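PDB 5A95: putative retaining b-glycosidase from Saccharophagus degradans, which probably hydrolyses mixed-linkage beta-glucans as a family 5 glycoside hydrolase, its specificity being dictated by its quaternary structure. Local coordinates for residues Lys265-Lys268 against Asn269-Leu273; Pro314-Val317 against Lys318-Lys322; Thr339-Asp343 against Trp344-Pro348; Arg112-Pro116 against Asp117-Gly121. The protein carries 1 engineered substitution. All coordinates share one frame; numbering follows the deposited sequence.

Overall arrangement
From the N terminus, interaction 4 comes first, where Arg112-Pro116 ends helix 108-114 and turns into helix 116-133. Interaction 1 follows at the start of helix 267-279, between strands 250-252 and 287-289, and interaction 2 lies within helix 312-323, between strands 287-289 and 326-329. Interaction 3 shapes the loop from strand 326-329 to helix 350-363. All four are local and succeed one another along the chain, so none nests or crosses. Interactions 1 and 2 join directly through the salt bridge from Asp267 to Arg315, which ties two neighbouring barrel helices. Interaction 4 lies across the chain's centre from both, its centre about 28 Å from that of interaction 3.

Interaction 1: Lys265-Lys268 against Asn269-Leu273; sequences KNDK and NFFKL
The Phe271 ring has the carbonyl of Asp267 over one face, with Asp267 O 3.1 Å from Phe271 CG and displaced toward the rim. Asp267 CB adds a CH-pi contact over the ring, 4.2 Å from the Phe271 centroid, and the two side chains run alongside each other, carboxylate and ring planes 40° apart. At the edge of the Phe270 ring, near its plane, lies Asn266 O, 3.3 Å from Phe270 CD2. Lys265 meets the same ring obliquely through its aliphatic part, CG coming within 3.8 Å of Phe270 CE2. These contacts form at the N terminus of helix 267-279, which connects strands 250-252 and 287-289 in a beta-alpha-beta unit of the family 5 barrel. Asn266 is the N-cap: its CG lies between the backbone N and the carbonyl carbon (chi1 63°), which brings OD1 back to accept from Asn269 N at 2.8 Å, the donor almost in line with the amide C=O. The Asn269 amide passes across that of Asn266, and its ND2 is hydrogen-bonded to Val264 O. Replacing Phe271 with alanine would probably uncover the Asp267 carbonyl and CB and open a gap beside Lys318 of helix 312-323, which the ring also touches. The Asp267 carboxylate has its salt-bridge partner on that helix too, Arg315. Phe271 N donates to Asp267 O at 2.9 Å, while the bond from Phe270 N to Asn266 O, 3.3 Å long, is weak.

Interaction 2: Pro314-Val317 against Lys318-Lys322; sequences PRIV and KYMQK
Val317 O accepts from Gln321 N at 2.9 Å, and the Gln321 side chain folds back over the same carbonyl. With Gln321 CG anti to its carbonyl carbon (chi1 -71°), that methylene sits 3.2 Å from Val317 O, and the chain then runs alongside Val317, laying CD 3.6 Å from Val317 CG1. One residue earlier, Ile316 O is treated alike: Met320 N donates to it at 2.9 Å, Met320 CG lies close by, and the bend at chi3 swings the methyl CE to 3.6 Å from Ile316 O. The same methyl comes within 4.2 Å of Ile316 CG1, the two side chains crossing at a slant. Such i to i+4 pairs follow the turns of helix 312-323, the helix of a beta-alpha-beta unit between strands 287-289 and 326-329 in the family 5 barrel. Its flanks are covered by neighbouring helices: Val317 packs on Phe354, Phe355 and Val358 of helix 350-363, while Ile316 meets Trp274 and Trp278 of helix 267-279. Toward that second helix the Tyr319 hydroxyl hydrogen-bonds Asp275, and its ring meets that of Trp278. The Tyr319 backbone N donates to Arg315 O at 2.9 Å.

Interaction 3: Thr339-Asp343 against Trp344-Pro348; sequences TMIND and WDFTP
Ile341 brings its CD1 methyl up to two aromatic rings, 3.9 Å from Trp344 CZ3 and 4.2 Å from Phe346 CD1. It comes to the indole obliquely and to the phenyl ring at the edge, near its plane. The loop that carries these residues, between strand 326-329 and helix 350-363 of the barrel, doubles back in a type I beta turn from Asp343 to Phe346, flanked by a single beta bridge of Ile341 with Pro348. In the turn, Phe346 N donates to Asp343 O, approaching from above the carbonyl plane. Trp344 O sits over the centre of the Phe346 ring, and Phe346 CE1 lies in plane at the edge of the indole. Outside the loop, Trp344 packs on Leu89 and Phe346 on Glu92, both of helix 87-96. An alanine in place of Ile341 would probably leave the facing parts of Trp344 and Phe346 without their shared aliphatic partner and open a gap beside the two rings. Across the bridge, Asn342 N donates to Thr347 O at 2.8 Å, almost straight along its C=O. In the conformer described, one of two deposited for Asp343, the carboxylate reaches across to Thr347 with both oxygens. Its CG is placed between the backbone N and the carbonyl carbon (chi1 54°), turning the group toward Thr347; OD1 accepts from Thr347 N at 3.1 Å, met from above the carboxylate plane, and OD2 uses its syn lone pair for the hydroxyl Thr347 OG1 at 3.0 Å.

Interaction 4: Arg112-Pro116 against Asp117-Gly121; sequences RKLGP and DVYLG
Leu114 and Tyr119 meet at a slant, the leucine methyl CD1 lying 3.7 Å from Tyr119 CD2 and a little farther from CE2. The methyl approaches one side of the phenol ring obliquely, while the hydroxyl beyond it hydrogen-bonds Asp75. Tyr119 CG is anti to the backbone N (chi1 -151°), which carries the ring back toward the preceding helix. Nearer the backbone, Leu114 CB is 4.1 Å from Val118 CG1. Between these side chains the backbone makes a sharp joint: after Leu114 of helix 108-114, Gly115 leaves helical phi/psi with positive phi (89°) and stands at the N-cap position of helix 116-133. A side chain there would press against the carbonyl of Leu114. Pro116, whose ring also packs on Trp111, opens the new helix, and two regular bonds follow, Tyr119 N to Gly115 O at 2.9 Å and Leu120 N to Pro116 O at 2.9 Å. A water bridges the joint, donating to Leu114 O at 2.9 Å and accepting from Val118 N at 3.0 Å, and so links the end of one helix to the first turn of the next. Leu120 lays its CG 3.2 Å from Pro116 O and packs against Ile171 of helix 161-174.

Interaction 1: Lys265-Lys268 against Asn269-Leu273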
loop_
_atom_site.group_PDB
_atom_site.type_symbol
_atom_site.label_atom_id
_atom_site.label_comp_id
_atom_site.label_asym_id
_atom_site.label_seq_id
_atom_site.Cartn_x
_atom_site.Cartn_y
_atom_site.Cartn_z
ATOM N N LYS A 265 29.936 1.699 -35.592
ATOM C CA LYS A 265 30.572 1.168 -34.401
ATOM C C LYS A 265 32.074 1.405 -34.469
ATOM O O LYS A 265 32.793 0.802 -35.277
ATOM C CB LYS A 265 30.298 -0.321 -34.254
ATOM C CG LYS A 265 28.850 -0.666 -33.943
ATOM C CD LYS A 265 28.714 -2.155 -33.598
ATOM C CE LYS A 265 27.334 -2.527 -33.056
ATOM N NZ LYS A 265 26.403 -2.602 -34.196
ATOM N N ASN A 266 32.532 2.300 -33.591
ATOM C CA ASN A 266 33.943 2.585 -33.378
ATOM C C ASN A 266 34.092 3.134 -31.975
ATOM O O ASN A 266 33.101 3.339 -31.275
ATOM C CB ASN A 266 34.523 3.503 -34.460
ATOM C CG ASN A 266 33.888 4.883 -34.483
ATOM O OD1 ASN A 266 33.389 5.363 -33.484
ATOM N ND2 ASN A 266 33.896 5.510 -35.648
ATOM N N ASP A 267 35.327 3.351 -31.535
ATOM C CA ASP A 267 35.542 3.851 -30.180
ATOM C C ASP A 267 34.929 5.223 -29.971
ATOM O O ASP A 267 34.242 5.433 -28.980
ATOM C CB ASP A 267 37.024 3.921 -29.849
ATOM C CG ASP A 267 37.646 2.576 -29.565
ATOM O OD1 ASP A 267 37.048 1.522 -29.862
ATOM O OD2 ASP A 267 38.777 2.590 -29.074
ATOM N N LYS A 268 35.160 6.153 -30.901
ATOM C CA LYS A 268 34.713 7.533 -30.720
ATOM C C LYS A 268 33.209 7.583 -30.483
ATOM O O LYS A 268 32.707 8.289 -29.612
ATOM C CB LYS A 268 35.020 8.356 -31.976
ATOM C CG LYS A 268 34.429 9.747 -31.990
ATOM C CD LYS A 268 34.760 10.508 -33.258
ATOM C CE LYS A 268 34.091 11.869 -33.258
ATOM N NZ LYS A 268 34.432 12.657 -34.447
ATOM N N ASN A 269 32.456 6.828 -31.276
ATOM C CA ASN A 269 31.013 6.958 -31.247
ATOM C C ASN A 269 30.405 6.326 -29.992
ATOM O O ASN A 269 29.467 6.882 -29.411
ATOM C CB ASN A 269 30.377 6.410 -32.526
ATOM C CG ASN A 269 30.756 7.213 -33.754
ATOM O OD1 ASN A 269 31.132 8.374 -33.666
ATOM N ND2 ASN A 269 30.684 6.577 -34.893
ATOM N N PHE A 270 30.946 5.188 -29.556
ATOM C CA PHE A 270 30.512 4.627 -28.275
ATOM C C PHE A 270 30.896 5.544 -27.103
ATOM O O PHE A 270 30.078 5.794 -26.213
ATOM C CB PHE A 270 31.052 3.238 -28.032
ATOM C CG PHE A 270 30.251 2.165 -28.699
ATOM C CD1 PHE A 270 29.021 1.798 -28.165
ATOM C CD2 PHE A 270 30.696 1.522 -29.854
ATOM C CE1 PHE A 270 28.239 0.829 -28.789
ATOM C CE2 PHE A 270 29.934 0.530 -30.454
ATOM C CZ PHE A 270 28.705 0.196 -29.922
ATOM N N PHE A 271 32.124 6.046 -27.096
ATOM C CA PHE A 271 32.555 6.878 -25.972
ATOM C C PHE A 271 31.673 8.116 -25.882
ATOM O O PHE A 271 31.314 8.550 -24.777
ATOM C CB PHE A 271 34.011 7.330 -26.133
ATOM C CG PHE A 271 35.046 6.228 -26.059
ATOM C CD1 PHE A 271 34.746 4.947 -25.633
ATOM C CD2 PHE A 271 36.345 6.492 -26.425
ATOM C CE1 PHE A 271 35.713 3.965 -25.563
ATOM C CE2 PHE A 271 37.342 5.507 -26.370
ATOM C CZ PHE A 271 37.026 4.253 -25.909
ATOM N N LYS A 272 31.337 8.715 -27.026
ATOM C CA LYS A 272 30.536 9.915 -27.015
ATOM C C LYS A 272 29.124 9.635 -26.462
ATOM O O LYS A 272 28.605 10.368 -25.636
ATOM C CB LYS A 272 30.448 10.543 -28.419
ATOM C CG LYS A 272 29.548 11.780 -28.463
ATOM C CD LYS A 272 29.867 12.826 -29.517
ATOM C CE LYS A 272 29.747 14.258 -28.960
ATOM N NZ LYS A 272 28.740 14.507 -27.869
ATOM N N LEU A 273 28.507 8.569 -26.949
ATOM C CA LEU A 273 27.183 8.223 -26.480
ATOM C C LEU A 273 27.189 7.861 -24.994
ATOM O O LEU A 273 26.280 8.249 -24.249
ATOM C CB LEU A 273 26.592 7.090 -27.324
ATOM C CG LEU A 273 26.141 7.522 -28.703
ATOM C CD1 LEU A 273 25.902 6.334 -29.598
ATOM C CD2 LEU A 273 24.887 8.353 -28.607
#

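Interaction 2: Pro314-Val317 against Lys318-Lys322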
loop_
_atom_site.group_PDB
_atom_site.type_symbol
_atom_site.label_atom_id
_atom_site.label_comp_id
_atom_site.label_asym_id
_atom_site.label_seq_id
_atom_site.Cartn_x
_atom_site.Cartn_y
_atom_site.Cartn_z
ATOM N N PRO A 314 36.977 -4.348 -24.461
ATOM C CA PRO A 314 38.067 -3.387 -24.419
ATOM C C PRO A 314 37.579 -1.943 -24.423
ATOM O O PRO A 314 38.184 -1.094 -23.792
ATOM C CB PRO A 314 38.889 -3.735 -25.673
ATOM C CG PRO A 314 38.647 -5.221 -25.864
ATOM C CD PRO A 314 37.210 -5.439 -25.429
ATOM N N ARG A 315 36.493 -1.690 -25.147
ATOM C CA ARG A 315 35.944 -0.335 -25.206
ATOM C C ARG A 315 35.448 0.157 -23.855
ATOM O O ARG A 315 35.811 1.256 -23.421
ATOM C CB ARG A 315 34.800 -0.232 -26.189
ATOM C CG ARG A 315 35.197 -0.204 -27.606
ATOM C CD ARG A 315 34.082 0.347 -28.485
ATOM N NE ARG A 315 34.582 0.168 -29.815
ATOM C CZ ARG A 315 34.096 -0.662 -30.726
ATOM N NH1 ARG A 315 33.062 -1.390 -30.452
ATOM N NH2 ARG A 315 34.681 -0.733 -31.915
ATOM N N ILE A 316 34.612 -0.633 -23.192
ATOM C CA ILE A 316 34.045 -0.192 -21.930
ATOM C C ILE A 316 35.119 -0.072 -20.841
ATOM O O ILE A 316 35.093 0.840 -20.018
ATOM C CB ILE A 316 32.844 -1.065 -21.501
ATOM C CG1 ILE A 316 32.037 -0.415 -20.383
ATOM C CG2 ILE A 316 33.243 -2.467 -21.050
ATOM C CD1 ILE A 316 31.425 0.905 -20.724
ATOM N N VAL A 317 36.107 -0.974 -20.855
ATOM C CA VAL A 317 37.196 -0.883 -19.906
ATOM C C VAL A 317 38.065 0.367 -20.150
ATOM O O VAL A 317 38.401 1.079 -19.213
ATOM C CB VAL A 317 38.030 -2.180 -19.914
ATOM C CG1 VAL A 317 39.345 -2.019 -19.187
ATOM C CG2 VAL A 317 37.215 -3.297 -19.274
ATOM N N LYS A 318 38.403 0.635 -21.404
ATOM C CA LYS A 318 39.179 1.829 -21.753
ATOM C C LYS A 318 38.435 3.079 -21.305
ATOM O O LYS A 318 39.010 3.985 -20.722
ATOM C CB LYS A 318 39.436 1.865 -23.269
ATOM C CG LYS A 318 40.214 3.073 -23.764
ATOM C CD LYS A 318 40.820 2.842 -25.151
ATOM C CE LYS A 318 41.820 3.939 -25.516
ATOM N NZ LYS A 318 41.233 4.810 -26.539
ATOM N N TYR A 319 37.145 3.125 -21.590
ATOM C CA TYR A 319 36.326 4.272 -21.211
ATOM C C TYR A 319 36.244 4.431 -19.689
ATOM O O TYR A 319 36.479 5.532 -19.160
ATOM C CB TYR A 319 34.930 4.155 -21.837
ATOM C CG TYR A 319 34.057 5.313 -21.526
ATOM C CD1 TYR A 319 34.244 6.513 -22.188
ATOM C CD2 TYR A 319 33.085 5.231 -20.539
ATOM C CE1 TYR A 319 33.489 7.625 -21.863
ATOM C CE2 TYR A 319 32.325 6.341 -20.196
ATOM C CZ TYR A 319 32.509 7.526 -20.881
ATOM O OH TYR A 319 31.777 8.599 -20.524
ATOM N N MET A 320 35.919 3.362 -18.971
ATOM C CA MET A 320 35.821 3.479 -17.526
ATOM C C MET A 320 37.162 3.867 -16.901
ATOM O O MET A 320 37.196 4.638 -15.937
ATOM C CB MET A 320 35.312 2.194 -16.894
ATOM C CG MET A 320 33.865 1.866 -17.234
ATOM S SD MET A 320 33.204 0.444 -16.360
ATOM C CE MET A 320 34.320 -0.839 -16.892
ATOM N N GLN A 321 38.245 3.315 -17.416
ATOM C CA GLN A 321 39.564 3.588 -16.822
ATOM C C GLN A 321 39.937 5.049 -17.028
ATOM O O GLN A 321 40.480 5.661 -16.114
ATOM C CB GLN A 321 40.644 2.582 -17.343
ATOM C CG GLN A 321 40.426 1.160 -16.756
ATOM C CD GLN A 321 41.454 0.065 -17.116
ATOM O OE1 GLN A 321 42.132 0.122 -18.164
ATOM N NE2 GLN A 321 41.521 -0.992 -16.260
ATOM N N LYS A 322 39.605 5.625 -18.187
ATOM C CA LYS A 322 39.813 7.054 -18.445
ATOM C C LYS A 322 39.045 7.939 -17.458
ATOM O O LYS A 322 39.562 8.950 -16.989
ATOM C CB LYS A 322 39.396 7.420 -19.877
ATOM C CG LYS A 322 39.572 8.896 -20.160
ATOM C CD LYS A 322 39.410 9.222 -21.621
ATOM C CE LYS A 322 39.776 10.687 -21.838
ATOM N NZ LYS A 322 39.526 11.122 -23.230
#

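Interaction 3: Thr339-Asp343 against Trp344-Pro348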
loop_
_atom_site.group_PDB
_atom_site.type_symbol
_atom_site.label_atom_id
_atom_site.label_comp_id
_atom_site.label_asym_id
_atom_site.label_seq_id
_atom_site.Cartn_x
_atom_site.Cartn_y
_atom_site.Cartn_z
ATOM N N THR A 339 26.802 -14.881 -18.361
ATOM C CA THR A 339 27.631 -15.511 -17.352
ATOM C C THR A 339 29.090 -15.066 -17.442
ATOM O O THR A 339 29.560 -14.731 -18.529
ATOM C CB THR A 339 27.669 -17.024 -17.538
ATOM O OG1 THR A 339 28.301 -17.295 -18.785
ATOM C CG2 THR A 339 26.298 -17.629 -17.515
ATOM N N MET A 340 29.805 -15.140 -16.310
ATOM C CA MET A 340 31.263 -15.036 -16.284
ATOM C C MET A 340 31.960 -16.370 -16.236
ATOM O O MET A 340 33.164 -16.437 -16.456
ATOM C CB MET A 340 31.746 -14.209 -15.093
ATOM C CG MET A 340 31.273 -12.769 -15.151
ATOM S SD MET A 340 31.876 -11.764 -13.789
ATOM C CE MET A 340 33.585 -11.602 -14.284
ATOM N N ILE A 341 31.202 -17.405 -15.904
ATOM C CA ILE A 341 31.738 -18.746 -15.719
ATOM C C ILE A 341 30.788 -19.757 -16.329
ATOM O O ILE A 341 29.577 -19.524 -16.400
ATOM C CB ILE A 341 31.994 -19.073 -14.227
ATOM C CG1 ILE A 341 30.717 -18.847 -13.389
ATOM C CG2 ILE A 341 33.200 -18.298 -13.713
ATOM C CD1 ILE A 341 30.872 -19.213 -11.922
ATOM N N ASN A 342 31.328 -20.897 -16.756
ATOM C CA ASN A 342 30.523 -21.929 -17.400
ATOM C C ASN A 342 30.070 -23.006 -16.431
ATOM O O ASN A 342 29.179 -23.798 -16.757
ATOM C CB ASN A 342 31.320 -22.605 -18.520
ATOM C CG ASN A 342 31.799 -21.626 -19.571
ATOM O OD1 ASN A 342 31.176 -20.604 -19.828
ATOM N ND2 ASN A 342 32.875 -21.992 -20.245
ATOM N N ASP A 343 30.702 -23.039 -15.264
ATOM C CA ASP A 343 30.468 -24.096 -14.273
ATOM C C ASP A 343 30.966 -23.661 -12.908
ATOM O O ASP A 343 31.652 -22.663 -12.799
ATOM C CB ASP A 343 31.186 -25.386 -14.709
ATOM C CG ASP A 343 32.659 -25.164 -14.976
ATOM O OD1 ASP A 343 33.342 -24.621 -14.093
ATOM O OD2 ASP A 343 33.133 -25.529 -16.080
ATOM N N TRP A 344 30.643 -24.428 -11.857
ATOM C CA TRP A 344 31.094 -24.083 -10.521
ATOM C C TRP A 344 32.551 -24.450 -10.219
ATOM O O TRP A 344 33.054 -24.195 -9.139
ATOM C CB TRP A 344 30.110 -24.593 -9.463
ATOM C CG TRP A 344 28.890 -23.736 -9.338
ATOM C CD1 TRP A 344 27.607 -24.109 -9.539
ATOM C CD2 TRP A 344 28.857 -22.339 -8.987
ATOM N NE1 TRP A 344 26.765 -23.052 -9.306
ATOM C CE2 TRP A 344 27.510 -21.950 -8.980
ATOM C CE3 TRP A 344 29.829 -21.405 -8.667
ATOM C CZ2 TRP A 344 27.118 -20.657 -8.677
ATOM C CZ3 TRP A 344 29.443 -20.110 -8.388
ATOM C CH2 TRP A 344 28.096 -19.757 -8.380
ATOM N N ASP A 345 33.248 -25.005 -11.213
ATOM C CA ASP A 345 34.721 -25.057 -11.200
ATOM C C ASP A 345 35.382 -23.751 -11.704
ATOM O O ASP A 345 36.604 -23.654 -11.758
ATOM C CB ASP A 345 35.253 -26.288 -11.957
ATOM C CG ASP A 345 34.825 -27.589 -11.311
ATOM O OD1 ASP A 345 34.545 -27.607 -10.081
ATOM O OD2 ASP A 345 34.775 -28.599 -12.037
ATOM N N PHE A 346 34.553 -22.760 -12.023
ATOM C CA PHE A 346 34.991 -21.406 -12.358
ATOM C C PHE A 346 35.664 -21.321 -13.733
ATOM O O PHE A 346 36.427 -20.382 -14.006
ATOM C CB PHE A 346 35.863 -20.776 -11.259
ATOM C CG PHE A 346 35.302 -20.935 -9.882
ATOM C CD1 PHE A 346 34.088 -20.362 -9.538
ATOM C CD2 PHE A 346 35.999 -21.663 -8.933
ATOM C CE1 PHE A 346 33.570 -20.534 -8.261
ATOM C CE2 PHE A 346 35.500 -21.818 -7.657
ATOM C CZ PHE A 346 34.292 -21.240 -7.322
ATOM N N THR A 347 35.371 -22.270 -14.620
ATOM C CA THR A 347 35.905 -22.160 -15.993
ATOM C C THR A 347 35.321 -20.872 -16.603
ATOM O O THR A 347 34.096 -20.707 -16.644
ATOM C CB THR A 347 35.509 -23.335 -16.863
ATOM O OG1 THR A 347 35.952 -24.530 -16.230
ATOM C CG2 THR A 347 36.159 -23.246 -18.252
ATOM N N PRO A 348 36.190 -19.962 -17.084
ATOM C CA PRO A 348 35.637 -18.675 -17.523
ATOM C C PRO A 348 34.879 -18.749 -18.842
ATOM O O PRO A 348 35.230 -19.542 -19.742
ATOM C CB PRO A 348 36.859 -17.772 -17.661
ATOM C CG PRO A 348 37.953 -18.433 -16.885
ATOM C CD PRO A 348 37.659 -19.905 -16.981
#

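Interaction 4: Arg112-Pro116 against Asp117-Gly121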
loop_
_atom_site.group_PDB
_atom_site.type_symbol
_atom_site.label_atom_id
_atom_site.label_comp_id
_atom_site.label_asym_id
_atom_site.label_seq_id
_atom_site.Cartn_x
_atom_site.Cartn_y
_atom_site.Cartn_z
ATOM N N ARG A 112 11.229 -12.059 0.576
ATOM C CA ARG A 112 9.987 -12.588 1.143
ATOM C C ARG A 112 10.057 -14.097 1.390
ATOM O O ARG A 112 9.585 -14.575 2.410
ATOM C CB ARG A 112 8.786 -12.245 0.256
ATOM C CG ARG A 112 8.418 -10.777 0.266
ATOM C CD ARG A 112 7.182 -10.500 -0.558
ATOM N NE ARG A 112 7.357 -10.716 -1.988
ATOM C CZ ARG A 112 7.864 -9.824 -2.831
ATOM N NH1 ARG A 112 8.316 -8.673 -2.370
ATOM N NH2 ARG A 112 7.960 -10.088 -4.124
ATOM N N LYS A 113 10.634 -14.856 0.447
ATOM C CA LYS A 113 10.630 -16.311 0.553
ATOM C C LYS A 113 11.445 -16.803 1.741
ATOM O O LYS A 113 10.985 -17.658 2.511
ATOM C CB LYS A 113 11.115 -16.949 -0.755
ATOM C CG LYS A 113 10.982 -18.465 -0.771
ATOM C CD LYS A 113 11.290 -19.067 -2.128
ATOM C CE LYS A 113 10.932 -20.551 -2.180
ATOM N NZ LYS A 113 11.273 -21.121 -3.513
ATOM N N LEU A 114 12.672 -16.306 1.862
ATOM C CA LEU A 114 13.496 -16.637 3.020
ATOM C C LEU A 114 12.994 -15.955 4.283
ATOM O O LEU A 114 13.088 -16.507 5.382
ATOM C CB LEU A 114 14.956 -16.273 2.779
ATOM C CG LEU A 114 15.676 -17.100 1.734
ATOM C CD1 LEU A 114 17.086 -16.539 1.469
ATOM C CD2 LEU A 114 15.740 -18.533 2.245
ATOM N N GLY A 115 12.445 -14.760 4.104
ATOM C CA GLY A 115 12.047 -13.904 5.199
ATOM C C GLY A 115 13.185 -13.000 5.639
ATOM O O GLY A 115 14.349 -13.405 5.589
ATOM N N PRO A 116 12.871 -11.774 6.080
ATOM C CA PRO A 116 13.914 -10.860 6.520
ATOM C C PRO A 116 14.917 -11.428 7.514
ATOM O O PRO A 116 16.106 -11.225 7.341
ATOM C CB PRO A 116 13.116 -9.683 7.115
ATOM C CG PRO A 116 11.899 -9.663 6.276
ATOM C CD PRO A 116 11.550 -11.116 6.044
ATOM N N ASP A 117 14.439 -12.105 8.554
ATOM C CA ASP A 117 15.332 -12.531 9.607
ATOM C C ASP A 117 16.383 -13.488 9.066
ATOM O O ASP A 117 17.573 -13.364 9.358
ATOM C CB ASP A 117 14.582 -13.241 10.757
ATOM C CG ASP A 117 13.668 -12.321 11.561
ATOM O OD1 ASP A 117 13.648 -11.097 11.329
ATOM O OD2 ASP A 117 12.995 -12.877 12.468
ATOM N N VAL A 118 15.935 -14.468 8.288
ATOM C CA VAL A 118 16.834 -15.440 7.701
ATOM C C VAL A 118 17.744 -14.803 6.638
ATOM O O VAL A 118 18.954 -15.104 6.557
ATOM C CB VAL A 118 16.033 -16.619 7.128
ATOM C CG1 VAL A 118 16.876 -17.508 6.220
ATOM C CG2 VAL A 118 15.464 -17.443 8.282
ATOM N N TYR A 119 17.175 -13.968 5.777
ATOM C CA TYR A 119 17.993 -13.338 4.745
ATOM C C TYR A 119 19.128 -12.520 5.386
ATOM O O TYR A 119 20.292 -12.593 4.959
ATOM C CB TYR A 119 17.127 -12.513 3.777
ATOM C CG TYR A 119 17.687 -12.406 2.369
ATOM C CD1 TYR A 119 18.944 -11.871 2.134
ATOM C CD2 TYR A 119 16.972 -12.861 1.275
ATOM C CE1 TYR A 119 19.471 -11.797 0.861
ATOM C CE2 TYR A 119 17.505 -12.809 -0.015
ATOM C CZ TYR A 119 18.747 -12.253 -0.227
ATOM O OH TYR A 119 19.268 -12.184 -1.487
ATOM N N LEU A 120 18.784 -11.736 6.410
ATOM C CA LEU A 120 19.806 -10.943 7.089
ATOM C C LEU A 120 20.891 -11.835 7.711
ATOM O O LEU A 120 22.055 -11.494 7.706
ATOM C CB LEU A 120 19.179 -10.041 8.144
ATOM C CG LEU A 120 18.314 -8.913 7.574
ATOM C CD1 LEU A 120 17.433 -8.349 8.675
ATOM C CD2 LEU A 120 19.172 -7.822 6.952
ATOM N N GLY A 121 20.496 -12.987 8.244
ATOM C CA GLY A 121 21.487 -13.919 8.764
ATOM C C GLY A 121 22.465 -14.375 7.693
ATOM O O GLY A 121 23.654 -14.604 7.980
HETATM O O HOH W 1 13.085 -15.348 8.074
#